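Local coordinates for protein lectin (Trichosanthes anguina, PDB 4HR6) that forms part of a three-chain, nontoxic seed lectin that binds carbohydrate and is homologous to type II ribosome-inactivating proteins, at residues 9-14 against 87-92; 14-19 against 93-98; 144-149 against 171-176; 153-158 against 199-204. All coordinates share one frame; numbering follows the deposited sequence.

Contact 1. Residues 9-14 against 87-92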
loop_
_atom_site.group_PDB
_atom_site.type_symbol
_atom_site.label_atom_id
_atom_site.label_comp_id
_atom_site.label_asym_id
_atom_site.label_seq_id
_atom_site.Cartn_x
_atom_site.Cartn_y
_atom_site.Cartn_z
ATOM N N THR B 9 20.970 19.106 -6.923
ATOM C CA THR B 9 22.359 19.565 -7.044
ATOM C C THR B 9 23.323 18.369 -7.078
ATOM O O THR B 9 23.317 17.528 -6.190
ATOM C CB THR B 9 22.706 20.487 -5.875
ATOM O OG1 THR B 9 21.808 21.598 -5.884
ATOM C CG2 THR B 9 24.151 21.007 -5.971
ATOM N N SER B 10 24.155 18.298 -8.105
ATOM C CA SER B 10 25.109 17.208 -8.229
ATOM C C SER B 10 26.287 17.375 -7.260
ATOM O O SER B 10 26.402 18.386 -6.579
ATOM C CB SER B 10 25.643 17.144 -9.658
ATOM O OG SER B 10 26.561 18.193 -9.864
ATOM N N ASN B 11 27.148 16.357 -7.217
ATOM C CA ASN B 11 28.456 16.431 -6.541
ATOM C C ASN B 11 29.453 17.424 -7.151
ATOM O O ASN B 11 30.424 17.774 -6.507
ATOM C CB ASN B 11 29.107 15.051 -6.485
ATOM C CG ASN B 11 28.509 14.180 -5.397
ATOM O OD1 ASN B 11 28.707 14.428 -4.215
ATOM N ND2 ASN B 11 27.778 13.158 -5.791
ATOM N N LYS B 12 29.221 17.876 -8.379
ATOM C CA LYS B 12 30.001 18.986 -8.940
ATOM C C LYS B 12 29.418 20.359 -8.575
ATOM O O LYS B 12 29.852 21.367 -9.119
ATOM C CB LYS B 12 30.087 18.866 -10.462
ATOM C CG LYS B 12 30.831 17.630 -10.950
ATOM C CD LYS B 12 30.499 17.281 -12.401
ATOM C CE LYS B 12 30.962 18.351 -13.378
ATOM N NZ LYS B 12 30.431 18.132 -14.760
ATOM N N ASP B 13 28.439 20.391 -7.669
ATOM C CA ASP B 13 27.670 21.608 -7.349
ATOM C C ASP B 13 26.950 22.270 -8.532
ATOM O O ASP B 13 26.798 23.469 -8.563
ATOM C CB ASP B 13 28.553 22.635 -6.640
ATOM C CG ASP B 13 28.856 22.237 -5.235
ATOM O OD1 ASP B 13 27.910 22.266 -4.415
ATOM O OD2 ASP B 13 30.031 21.887 -4.960
ATOM N N GLU B 14 26.517 21.480 -9.502
ATOM C CA GLU B 14 25.667 21.963 -10.561
ATOM C C GLU B 14 24.218 21.777 -10.098
ATOM O O GLU B 14 23.827 20.668 -9.710
ATOM C CB GLU B 14 25.894 21.152 -11.822
ATOM C CG GLU B 14 27.334 21.063 -12.315
ATOM C CD GLU B 14 27.584 19.789 -13.115
ATOM O OE1 GLU B 14 27.133 18.687 -12.669
ATOM O OE2 GLU B 14 28.225 19.886 -14.185
ATOM N N PRO B 87 24.070 7.074 -10.990
ATOM C CA PRO B 87 23.253 7.413 -12.164
ATOM C C PRO B 87 22.515 8.749 -12.031
ATOM O O PRO B 87 22.390 9.480 -13.007
ATOM C CB PRO B 87 22.273 6.256 -12.234
ATOM C CG PRO B 87 23.070 5.092 -11.665
ATOM C CD PRO B 87 23.815 5.703 -10.524
ATOM N N LEU B 88 22.040 9.067 -10.835
ATOM C CA LEU B 88 21.350 10.334 -10.592
ATOM C C LEU B 88 22.297 11.511 -10.754
ATOM O O LEU B 88 21.948 12.494 -11.374
ATOM C CB LEU B 88 20.722 10.339 -9.206
ATOM C CG LEU B 88 19.903 11.587 -8.820
ATOM C CD1 LEU B 88 18.808 11.923 -9.835
ATOM C CD2 LEU B 88 19.301 11.379 -7.441
ATOM N N ASP B 89 23.499 11.391 -10.191
ATOM C CA ASP B 89 24.530 12.428 -10.275
ATOM C C ASP B 89 24.859 12.704 -11.743
ATOM O O ASP B 89 24.906 13.847 -12.173
ATOM C CB ASP B 89 25.781 11.980 -9.513
ATOM C CG ASP B 89 26.714 13.135 -9.175
ATOM O OD1 ASP B 89 26.328 14.008 -8.394
ATOM O OD2 ASP B 89 27.831 13.170 -9.703
ATOM N N PHE B 90 25.051 11.626 -12.501
ATOM C CA PHE B 90 25.312 11.678 -13.915
ATOM C C PHE B 90 24.137 12.405 -14.625
ATOM O O PHE B 90 24.347 13.256 -15.481
ATOM C CB PHE B 90 25.464 10.232 -14.429
ATOM C CG PHE B 90 25.825 10.103 -15.891
ATOM C CD1 PHE B 90 25.217 9.155 -16.674
ATOM C CD2 PHE B 90 26.788 10.902 -16.472
ATOM C CE1 PHE B 90 25.554 9.006 -18.010
ATOM C CE2 PHE B 90 27.127 10.773 -17.808
ATOM C CZ PHE B 90 26.513 9.824 -18.575
ATOM N N ALA B 91 22.914 12.020 -14.276
ATOM C CA ALA B 91 21.704 12.581 -14.869
ATOM C C ALA B 91 21.587 14.092 -14.634
ATOM O O ALA B 91 21.293 14.842 -15.549
ATOM C CB ALA B 91 20.484 11.869 -14.334
ATOM N N ILE B 92 21.855 14.527 -13.415
ATOM C CA ILE B 92 21.804 15.934 -13.099
ATOM C C ILE B 92 22.789 16.709 -14.006
ATOM O O ILE B 92 22.410 17.701 -14.675
ATOM C CB ILE B 92 22.088 16.162 -11.595
ATOM C CG1 ILE B 92 20.930 15.627 -10.763
ATOM C CG2 ILE B 92 22.264 17.644 -11.288
ATOM C CD1 ILE B 92 21.211 15.584 -9.268
#
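Asn-11 and Asp-89 meet where a beta-hairpin loop folds against helix 85-96. The loop joins antiparallel strands 3-9 and 15-21 of the ribosome-inactivating-protein fold through a type I turn, Ser-10 to Asp-13. The two side chains cross at about a right angle, with amide and carboxylate planes 53° apart. Asp-89 extends with CG anti to its backbone N (chi1 -162°), and its OD1 does the work. The backbone N of Asn-11 donates to Asp-89 OD1 at 2.8 Å along an almost straight line (176°), and the oxygen receives it on its syn lone pair. From the same residue, Asn-11 ND2 adds a weak, bent bond to OD1 of 3.1 Å. One carboxylate oxygen therefore grips the start of the turn twice, while CB of Ser-10 packs 3.4 Å from that same Asp-89 OD1.

One turn further along the helix, Ile-92 packs on the backbone at the base of the loop. Its CG2 lies 3.8 Å from both Ser-10 N and Glu-14 O, two atoms that are themselves hydrogen-bonded to each other and close the hairpin. Leu-5 of a neighbouring chain packs on both Asp-89 and Ile-92, and Thr-9 pairs in parallel with a strand of that chain, carrying the sheet across the interface.

Inside the loop, Ser-10 OG donates to Glu-14 OE1 at 2.9 Å on the anti side of the carboxylate, and Ser-93 also bonds to this oxygen. Lys-12 NZ forms a salt bridge with Glu-14 OE2 at 2.9 Å, approaching from above the carboxylate plane.

Contact 2. Residues 14-19 against 93-98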
loop_
_atom_site.group_PDB
_atom_site.type_symbol
_atom_site.label_atom_id
_atom_site.label_comp_id
_atom_site.label_asym_id
_atom_site.label_seq_id
_atom_site.Cartn_x
_atom_site.Cartn_y
_atom_site.Cartn_z
ATOM N N GLU B 14 26.517 21.480 -9.502
ATOM C CA GLU B 14 25.667 21.963 -10.561
ATOM C C GLU B 14 24.218 21.777 -10.098
ATOM O O GLU B 14 23.827 20.668 -9.710
ATOM C CB GLU B 14 25.894 21.152 -11.822
ATOM C CG GLU B 14 27.334 21.063 -12.315
ATOM C CD GLU B 14 27.584 19.789 -13.115
ATOM O OE1 GLU B 14 27.133 18.687 -12.669
ATOM O OE2 GLU B 14 28.225 19.886 -14.185
ATOM N N SER B 15 23.419 22.839 -10.153
ATOM C CA SER B 15 22.000 22.768 -9.772
ATOM C C SER B 15 21.076 22.901 -10.976
ATOM O O SER B 15 21.304 23.720 -11.863
ATOM C CB SER B 15 21.675 23.859 -8.774
ATOM O OG SER B 15 22.157 23.509 -7.498
ATOM N N ILE B 16 20.040 22.070 -11.020
ATOM C CA ILE B 16 18.936 22.274 -11.951
ATOM C C ILE B 16 17.647 22.504 -11.172
ATOM O O ILE B 16 17.511 22.041 -10.047
ATOM C CB ILE B 16 18.744 21.096 -12.903
ATOM C CG1 ILE B 16 18.289 19.836 -12.153
ATOM C CG2 ILE B 16 20.035 20.835 -13.685
ATOM C CD1 ILE B 16 17.970 18.687 -13.079
ATOM N N THR B 17 16.722 23.244 -11.772
ATOM C CA THR B 17 15.417 23.444 -11.188
ATOM C C THR B 17 14.392 22.776 -12.082
ATOM O O THR B 17 14.290 23.083 -13.264
ATOM C CB THR B 17 15.077 24.930 -11.056
ATOM O OG1 THR B 17 15.977 25.526 -10.134
ATOM C CG2 THR B 17 13.673 25.117 -10.524
ATOM N N LEU B 18 13.606 21.900 -11.481
ATOM C CA LEU B 18 12.653 21.093 -12.190
ATOM C C LEU B 18 11.240 21.515 -11.790
ATOM O O LEU B 18 10.943 21.666 -10.601
ATOM C CB LEU B 18 12.933 19.653 -11.823
ATOM C CG LEU B 18 12.072 18.564 -12.416
ATOM C CD1 LEU B 18 12.418 18.345 -13.871
ATOM C CD2 LEU B 18 12.313 17.308 -11.591
ATOM N N ALA B 19 10.378 21.718 -12.784
ATOM C CA ALA B 19 9.019 22.202 -12.541
ATOM C C ALA B 19 8.012 21.086 -12.768
ATOM O O ALA B 19 8.079 20.363 -13.758
ATOM C CB ALA B 19 8.700 23.398 -13.440
ATOM N N SER B 93 24.026 16.216 -14.080
ATOM C CA SER B 93 25.048 16.835 -14.931
ATOM C C SER B 93 24.644 16.959 -16.374
ATOM O O SER B 93 24.891 17.997 -16.987
ATOM C CB SER B 93 26.376 16.070 -14.844
ATOM O OG SER B 93 26.899 16.203 -13.530
ATOM N N ASN B 94 24.050 15.898 -16.923
ATOM C CA ASN B 94 23.638 15.906 -18.305
ATOM C C ASN B 94 22.551 16.950 -18.589
ATOM O O ASN B 94 22.545 17.567 -19.659
ATOM C CB ASN B 94 23.103 14.542 -18.725
ATOM C CG ASN B 94 24.150 13.454 -18.673
ATOM O OD1 ASN B 94 25.326 13.677 -18.951
ATOM N ND2 ASN B 94 23.721 12.259 -18.298
ATOM N N LEU B 95 21.602 17.081 -17.659
ATOM C CA LEU B 95 20.575 18.118 -17.750
ATOM C C LEU B 95 21.201 19.501 -17.626
ATOM O O LEU B 95 20.828 20.404 -18.350
ATOM C CB LEU B 95 19.508 17.965 -16.665
ATOM C CG LEU B 95 18.465 16.847 -16.733
ATOM C CD1 LEU B 95 17.155 17.259 -16.065
ATOM C CD2 LEU B 95 18.195 16.385 -18.132
ATOM N N PHE B 96 22.131 19.656 -16.698
ATOM C CA PHE B 96 22.812 20.927 -16.503
ATOM C C PHE B 96 23.546 21.406 -17.753
ATOM O O PHE B 96 23.470 22.590 -18.085
ATOM C CB PHE B 96 23.787 20.848 -15.346
ATOM C CG PHE B 96 24.436 22.164 -15.009
ATOM C CD1 PHE B 96 23.808 23.066 -14.173
ATOM C CD2 PHE B 96 25.680 22.490 -15.524
ATOM C CE1 PHE B 96 24.406 24.268 -13.847
ATOM C CE2 PHE B 96 26.279 23.701 -15.217
ATOM C CZ PHE B 96 25.640 24.590 -14.368
ATOM N N ASN B 97 24.204 20.479 -18.454
ATOM C CA ASN B 97 24.907 20.779 -19.693
ATOM C C ASN B 97 23.999 20.753 -20.899
ATOM O O ASN B 97 24.455 21.012 -22.012
ATOM C CB ASN B 97 26.020 19.751 -19.927
ATOM C CG ASN B 97 27.054 19.747 -18.814
ATOM O OD1 ASN B 97 27.511 18.692 -18.381
ATOM N ND2 ASN B 97 27.416 20.925 -18.344
ATOM N N ALA B 98 22.732 20.387 -20.694
ATOM C CA ALA B 98 21.766 20.281 -21.782
ATOM C C ALA B 98 22.311 19.438 -22.930
ATOM O O ALA B 98 22.167 19.770 -24.097
ATOM C CB ALA B 98 21.346 21.660 -22.266
#
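Glu-14 lies across the ring of Phe-96 where strand 15-21 of the N-terminal mixed sheet passes the last turn of helix 85-96, which ends in a Schellman motif at Ala-98. Starting at CB, Glu-14 makes a CH-pi contact over one face of the ring, CB sitting 3.7 Å from the Phe-96 centroid and 16° off the normal. Its CG continues toward the rim, 3.9 Å from Phe-96 CD2. Beyond CG the chain stays extended (chi2 153°), which carries CD past the ring and toward Ser-93. There OE1, already held by the hydroxyl of Ser-10, accepts a short bond from Ser-93 OG, 2.6 Å on the syn lone pair. OE2 stays on the same side of the ring plane, above and beyond its rim, 3.9 Å from Phe-96 CD2. The carboxylate is tilted only 33° from the ring plane.

At the edge of the Phe-96 ring, in plane, lies the carbonyl O of Ser-15, 3.5 Å from Phe-96 CD1, and Pro-32 of strand 26-32 also touches this side chain.

Deeper in, Ile-16 packs on both Phe-96 and Leu-95, CG2 on the backbone N and CB of the first and CD1 on the second, which itself reaches helix 103-119. The Ile-16 and Leu-95 side chains cross at a slant, and the methyls CD1 of Ile-16 and CD1 of Leu-95 press together at 3.4 Å, closer than two methyls normally sit.

Contact 3. Residues 144-149 against 171-176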
loop_
_atom_site.group_PDB
_atom_site.type_symbol
_atom_site.label_atom_id
_atom_site.label_comp_id
_atom_site.label_asym_id
_atom_site.label_seq_id
_atom_site.Cartn_x
_atom_site.Cartn_y
_atom_site.Cartn_z
ATOM N N VAL B 144 7.840 -1.249 -12.285
ATOM C CA VAL B 144 7.217 -0.788 -13.517
ATOM C C VAL B 144 5.698 -0.862 -13.485
ATOM O O VAL B 144 5.042 0.060 -13.973
ATOM C CB VAL B 144 7.786 -1.536 -14.732
ATOM C CG1 VAL B 144 6.908 -1.368 -15.959
ATOM C CG2 VAL B 144 9.188 -1.025 -15.028
ATOM N N SER B 145 5.141 -1.933 -12.917
ATOM C CA SER B 145 3.683 -2.105 -12.846
ATOM C C SER B 145 3.021 -1.068 -11.924
ATOM O O SER B 145 1.894 -0.649 -12.162
ATOM C CB SER B 145 3.302 -3.540 -12.430
ATOM O OG SER B 145 3.695 -3.843 -11.107
ATOM N N LEU B 146 3.730 -0.636 -10.889
ATOM C CA LEU B 146 3.250 0.448 -10.053
ATOM C C LEU B 146 3.240 1.762 -10.842
ATOM O O LEU B 146 2.253 2.487 -10.826
ATOM C CB LEU B 146 4.125 0.608 -8.819
ATOM C CG LEU B 146 4.111 -0.524 -7.794
ATOM C CD1 LEU B 146 5.172 -0.254 -6.724
ATOM C CD2 LEU B 146 2.744 -0.657 -7.162
ATOM N N GLU B 147 4.333 2.054 -11.544
ATOM C CA GLU B 147 4.432 3.298 -12.316
ATOM C C GLU B 147 3.320 3.394 -13.363
ATOM O O GLU B 147 2.631 4.407 -13.461
ATOM C CB GLU B 147 5.798 3.403 -12.993
ATOM C CG GLU B 147 6.952 3.630 -12.014
ATOM C CD GLU B 147 8.315 3.555 -12.679
ATOM O OE1 GLU B 147 8.384 3.372 -13.903
ATOM O OE2 GLU B 147 9.336 3.661 -11.985
ATOM N N ASP B 148 3.148 2.324 -14.118
ATOM C CA ASP B 148 2.182 2.288 -15.195
ATOM C C ASP B 148 0.716 2.302 -14.720
ATOM O O ASP B 148 -0.166 2.698 -15.481
ATOM C CB ASP B 148 2.430 1.064 -16.081
ATOM C CG ASP B 148 3.717 1.170 -16.895
ATOM O OD1 ASP B 148 4.315 2.259 -17.001
ATOM O OD2 ASP B 148 4.129 0.138 -17.438
ATOM N N ASN B 149 0.447 1.877 -13.487
ATOM C CA ASN B 149 -0.944 1.801 -12.982
ATOM C C ASN B 149 -1.354 2.851 -11.973
ATOM O O ASN B 149 -2.459 2.790 -11.448
ATOM C CB ASN B 149 -1.193 0.420 -12.375
ATOM C CG ASN B 149 -1.358 -0.646 -13.428
ATOM O OD1 ASN B 149 -2.335 -0.652 -14.149
ATOM N ND2 ASN B 149 -0.401 -1.523 -13.541
ATOM N N VAL B 171 -6.699 -4.380 -10.872
ATOM C CA VAL B 171 -5.363 -3.893 -11.227
ATOM C C VAL B 171 -4.362 -5.048 -11.140
ATOM O O VAL B 171 -4.369 -5.787 -10.173
ATOM C CB VAL B 171 -4.905 -2.791 -10.267
ATOM C CG1 VAL B 171 -3.503 -2.318 -10.635
ATOM C CG2 VAL B 171 -5.892 -1.627 -10.270
ATOM N N GLU B 172 -3.493 -5.163 -12.138
ATOM C CA GLU B 172 -2.508 -6.222 -12.231
ATOM C C GLU B 172 -1.149 -5.727 -11.776
ATOM O O GLU B 172 -0.504 -4.951 -12.467
ATOM C CB GLU B 172 -2.406 -6.716 -13.676
ATOM C CG GLU B 172 -3.759 -6.986 -14.306
ATOM C CD GLU B 172 -3.674 -7.844 -15.549
ATOM O OE1 GLU B 172 -2.946 -7.482 -16.492
ATOM O OE2 GLU B 172 -4.341 -8.886 -15.575
ATOM N N LEU B 173 -0.720 -6.166 -10.599
ATOM C CA LEU B 173 0.605 -5.826 -10.093
ATOM C C LEU B 173 1.487 -7.059 -10.000
ATOM O O LEU B 173 0.998 -8.183 -9.970
ATOM C CB LEU B 173 0.496 -5.169 -8.730
ATOM C CG LEU B 173 -0.242 -3.833 -8.662
ATOM C CD1 LEU B 173 -0.198 -3.324 -7.231
ATOM C CD2 LEU B 173 0.364 -2.812 -9.614
ATOM N N TYR B 174 2.792 -6.828 -9.974
ATOM C CA TYR B 174 3.772 -7.875 -9.826
ATOM C C TYR B 174 4.531 -7.721 -8.529
ATOM O O TYR B 174 4.742 -6.610 -8.072
ATOM C CB TYR B 174 4.746 -7.848 -10.999
ATOM C CG TYR B 174 4.104 -8.308 -12.260
ATOM C CD1 TYR B 174 3.467 -7.409 -13.099
ATOM C CD2 TYR B 174 4.095 -9.654 -12.604
ATOM C CE1 TYR B 174 2.860 -7.822 -14.268
ATOM C CE2 TYR B 174 3.485 -10.084 -13.771
ATOM C CZ TYR B 174 2.870 -9.163 -14.597
ATOM O OH TYR B 174 2.258 -9.577 -15.757
ATOM N N ASN B 175 4.940 -8.850 -7.937
ATOM C CA ASN B 175 5.827 -8.829 -6.774
ATOM C C ASN B 175 7.255 -8.965 -7.236
ATOM O O ASN B 175 7.501 -9.062 -8.433
ATOM C CB ASN B 175 5.420 -9.862 -5.701
ATOM C CG ASN B 175 5.661 -11.317 -6.104
ATOM O OD1 ASN B 175 6.282 -11.642 -7.119
ATOM N ND2 ASN B 175 5.148 -12.207 -5.282
ATOM N N SER B 176 8.193 -8.924 -6.299
ATOM C CA SER B 176 9.617 -9.011 -6.635
ATOM C C SER B 176 10.049 -10.353 -7.242
ATOM O O SER B 176 11.123 -10.438 -7.826
ATOM C CB SER B 176 10.488 -8.700 -5.412
ATOM O OG SER B 176 10.086 -7.499 -4.792
HETATM O O HOH W 1 -3.902 -3.232 -14.398
#
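The ring of Tyr-174 is met at its edge, in plane, by CB of Ser-145, 3.9 Å from Tyr-174 CD1, and Leu-141 also packs on this side chain. The second flat group, the amide of Asn-149, slides past Val-171 in the opposite direction, its CG 3.9 Å from Val-171 CG1. Together they mark two ends of a helix-on-hairpin packing: helix 141-159 lies on strand 166-174, whose antiparallel partner is strand 180-185. The axes of helix segment 144-149 and strand segment 171-174 run nearly antiparallel (153°), 7.6 Å apart at closest approach.

The Asn-149 amide is held at both tips. Its ND2 donates to the carbonyl O of Ser-145, one turn back, at 2.8 Å and close to the amide plane. Its OD1 accepts from a water at 3.0 Å, and this water in turn accepts from Glu-172 N, so helix and strand are bridged through solvent.

Ser-145 has its OG tucked between backbone N and carbonyl carbon (chi1 66°). That oxygen bonds to Leu-141 O within the helix and also accepts a weak bond from Tyr-174 N, 3.3 Å away, which ties the strand to the helix directly.

Two leucines pack beside these polar links, and Tyr-264 of a neighbouring chain packs on Leu-146. Leu-146 and Leu-173 cross at about a right angle. Both Leu-173 methyls, CD1 and CD2, lie 4.0 Å from Leu-146 CD2, and Leu-173 CD2 also meets the carbonyl O of Ser-145.

Contact 4. Residues 153-158 against 199-204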
loop_
_atom_site.group_PDB
_atom_site.type_symbol
_atom_site.label_atom_id
_atom_site.label_comp_id
_atom_site.label_asym_id
_atom_site.label_seq_id
_atom_site.Cartn_x
_atom_site.Cartn_y
_atom_site.Cartn_z
ATOM N N ILE B 153 -4.938 3.056 -10.265
ATOM C CA ILE B 153 -5.028 2.782 -8.821
ATOM C C ILE B 153 -5.655 3.942 -8.104
ATOM O O ILE B 153 -6.530 3.755 -7.270
ATOM C CB ILE B 153 -3.639 2.529 -8.183
ATOM C CG1 ILE B 153 -3.107 1.171 -8.604
ATOM C CG2 ILE B 153 -3.673 2.611 -6.657
ATOM C CD1 ILE B 153 -1.629 0.999 -8.321
ATOM N N SER B 154 -5.208 5.149 -8.396
ATOM C CA SER B 154 -5.866 6.304 -7.801
ATOM C C SER B 154 -7.381 6.341 -8.097
ATOM O O SER B 154 -8.171 6.650 -7.232
ATOM C CB SER B 154 -5.247 7.607 -8.306
ATOM O OG SER B 154 -3.873 7.702 -8.060
ATOM N N LEU B 155 -7.775 6.080 -9.342
ATOM C CA LEU B 155 -9.196 6.049 -9.705
ATOM C C LEU B 155 -9.943 4.992 -8.895
ATOM O O LEU B 155 -11.024 5.253 -8.392
ATOM C CB LEU B 155 -9.387 5.733 -11.201
ATOM C CG LEU B 155 -10.836 5.543 -11.682
ATOM C CD1 LEU B 155 -11.662 6.796 -11.516
ATOM C CD2 LEU B 155 -10.864 5.158 -13.142
ATOM N N GLN B 156 -9.378 3.793 -8.795
ATOM C CA GLN B 156 -10.056 2.718 -8.101
ATOM C C GLN B 156 -10.175 2.957 -6.599
ATOM O O GLN B 156 -11.164 2.559 -5.984
ATOM C CB GLN B 156 -9.382 1.376 -8.382
ATOM C CG GLN B 156 -9.389 0.971 -9.849
ATOM C CD GLN B 156 -10.774 0.993 -10.472
ATOM O OE1 GLN B 156 -11.781 0.781 -9.797
ATOM N NE2 GLN B 156 -10.828 1.271 -11.767
ATOM N N ILE B 157 -9.190 3.623 -6.006
ATOM C CA ILE B 157 -9.310 3.997 -4.602
ATOM C C ILE B 157 -10.513 4.907 -4.404
ATOM O O ILE B 157 -11.314 4.707 -3.481
ATOM C CB ILE B 157 -8.041 4.693 -4.073
ATOM C CG1 ILE B 157 -6.913 3.680 -3.974
ATOM C CG2 ILE B 157 -8.284 5.312 -2.692
ATOM C CD1 ILE B 157 -5.573 4.288 -3.624
ATOM N N GLN B 158 -10.618 5.934 -5.241
ATOM C CA GLN B 158 -11.749 6.857 -5.142
ATOM C C GLN B 158 -13.077 6.157 -5.402
ATOM O O GLN B 158 -14.056 6.357 -4.678
ATOM C CB GLN B 158 -11.553 8.055 -6.053
ATOM C CG GLN B 158 -10.484 9.015 -5.512
ATOM C CD GLN B 158 -9.766 9.821 -6.588
ATOM O OE1 GLN B 158 -10.393 10.480 -7.418
ATOM N NE2 GLN B 158 -8.440 9.791 -6.556
ATOM N N LEU B 199 -3.668 10.621 -7.595
ATOM C CA LEU B 199 -4.218 11.528 -8.596
ATOM C C LEU B 199 -5.715 11.728 -8.365
ATOM O O LEU B 199 -6.453 10.758 -8.183
ATOM C CB LEU B 199 -3.989 10.942 -9.991
ATOM C CG LEU B 199 -4.364 11.796 -11.206
ATOM C CD1 LEU B 199 -3.460 13.005 -11.341
ATOM C CD2 LEU B 199 -4.268 10.926 -12.448
ATOM N N TYR B 200 -6.149 12.982 -8.387
ATOM C CA TYR B 200 -7.570 13.322 -8.354
ATOM C C TYR B 200 -8.327 12.904 -9.626
ATOM O O TYR B 200 -7.929 13.221 -10.731
ATOM C CB TYR B 200 -7.737 14.826 -8.148
ATOM C CG TYR B 200 -9.173 15.266 -8.166
ATOM C CD1 TYR B 200 -9.750 15.761 -9.338
ATOM C CD2 TYR B 200 -9.965 15.170 -7.030
ATOM C CE1 TYR B 200 -11.062 16.159 -9.372
ATOM C CE2 TYR B 200 -11.277 15.578 -7.053
ATOM C CZ TYR B 200 -11.823 16.065 -8.236
ATOM O OH TYR B 200 -13.127 16.475 -8.273
ATOM N N HIS B 201 -9.413 12.170 -9.455
ATOM C CA HIS B 201 -10.325 11.854 -10.565
ATOM C C HIS B 201 -11.716 12.352 -10.246
ATOM O O HIS B 201 -12.373 12.921 -11.120
ATOM C CB HIS B 201 -10.422 10.352 -10.815
ATOM C CG HIS B 201 -9.213 9.751 -11.455
ATOM N ND1 HIS B 201 -9.034 9.726 -12.816
ATOM C CD2 HIS B 201 -8.139 9.125 -10.924
ATOM C CE1 HIS B 201 -7.898 9.112 -13.100
ATOM N NE2 HIS B 201 -7.342 8.729 -11.969
ATOM N N CYS B 202 -12.183 12.117 -9.013
ATOM C CA CYS B 202 -13.564 12.427 -8.650
ATOM C C CYS B 202 -13.705 12.966 -7.239
ATOM O O CYS B 202 -12.881 12.651 -6.379
ATOM C CB CYS B 202 -14.406 11.179 -8.779
ATOM S SG CYS B 202 -14.714 10.659 -10.484
ATOM N N GLN B 203 -14.744 13.782 -7.015
ATOM C CA GLN B 203 -15.038 14.314 -5.699
ATOM C C GLN B 203 -15.924 13.373 -4.892
ATOM O O GLN B 203 -17.146 13.514 -4.901
ATOM C CB GLN B 203 -15.686 15.706 -5.781
ATOM C CG GLN B 203 -14.785 16.845 -5.315
ATOM C CD GLN B 203 -15.157 17.448 -3.966
ATOM O OE1 GLN B 203 -16.326 17.728 -3.690
ATOM N NE2 GLN B 203 -14.146 17.702 -3.134
ATOM N N VAL B 204 -15.306 12.435 -4.174
ATOM C CA VAL B 204 -16.052 11.501 -3.294
ATOM C C VAL B 204 -15.605 11.701 -1.840
ATOM O O VAL B 204 -14.863 12.641 -1.562
ATOM C CB VAL B 204 -15.882 10.012 -3.717
ATOM C CG1 VAL B 204 -17.135 9.209 -3.354
ATOM C CG2 VAL B 204 -15.643 9.882 -5.216
#
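Ser-154 and Leu-199 begin a run in which the C-terminal loop advances along helix 141-159 in the same sequence order, from a CA separation of 5.5 Å between this pair to one of 6.6 Å between Gln-158 and Val-204. The segment has no regular structure of its own; it is a tail bound to a helix of the ribosome-inactivating-protein fold, largely through one glutamine.

Gln-158, extended beyond CG (chi2 152°), puts its amide against the loop backbone. OE1 takes two donors: His-201 N at 2.8 Å, in the carbonyl plane on a lone pair, and Cys-202 N at 2.9 Å, nearly along the C=O axis (170°). NE2 donates a hydrogen bond to Leu-199 O at 2.7 Å, with that oxygen almost in the amide plane, and has Gln-198 OE1 as a further acceptor. Three loop residues are thus fixed by one side chain. Ser-154 OG, which also bonds to Trp-150 O, accepts from Leu-199 N at 3.0 Å.

His-201 lies beside the helix with CB of Leu-155 over one face in a CH-pi contact, offset toward the rim, and the two side chains cross at about a right angle. The ring is further held by His-201 NE2 bonding to Ser-151 O.

Here the tail also meets the partner chains. Tyr-29 of a neighbouring chain bonds to Cys-202 O, and, consistent with the interchain link of type II ribosome-inactivating proteins, Cys-202 SG forms a disulfide with SG of Cys-3 of another chain.

Contacts 1 and 2 are successive halves of one junction: both use helix 85-96, share Glu-14, and have centres 8 Å apart. Contacts 3 and 4 lie on the opposite side of the chain's centre and share helix 141-159, where Val-171 touches Ile-153. Contact 1 is the most buried as a whole; the other three each mix buried with more exposed residues. A carboxylate serves contact 1 (Asp-89) and another contact 2 (Glu-14), which adds ring and methyl packing, whereas contact 3 joins helix to strand by leucine packing, a weak bond and a water. Contact 4 binds an irregular tail mainly through side-chain-to-backbone bonds. Neighbouring chains reach contacts 1, 3 and 4, but not contact 2.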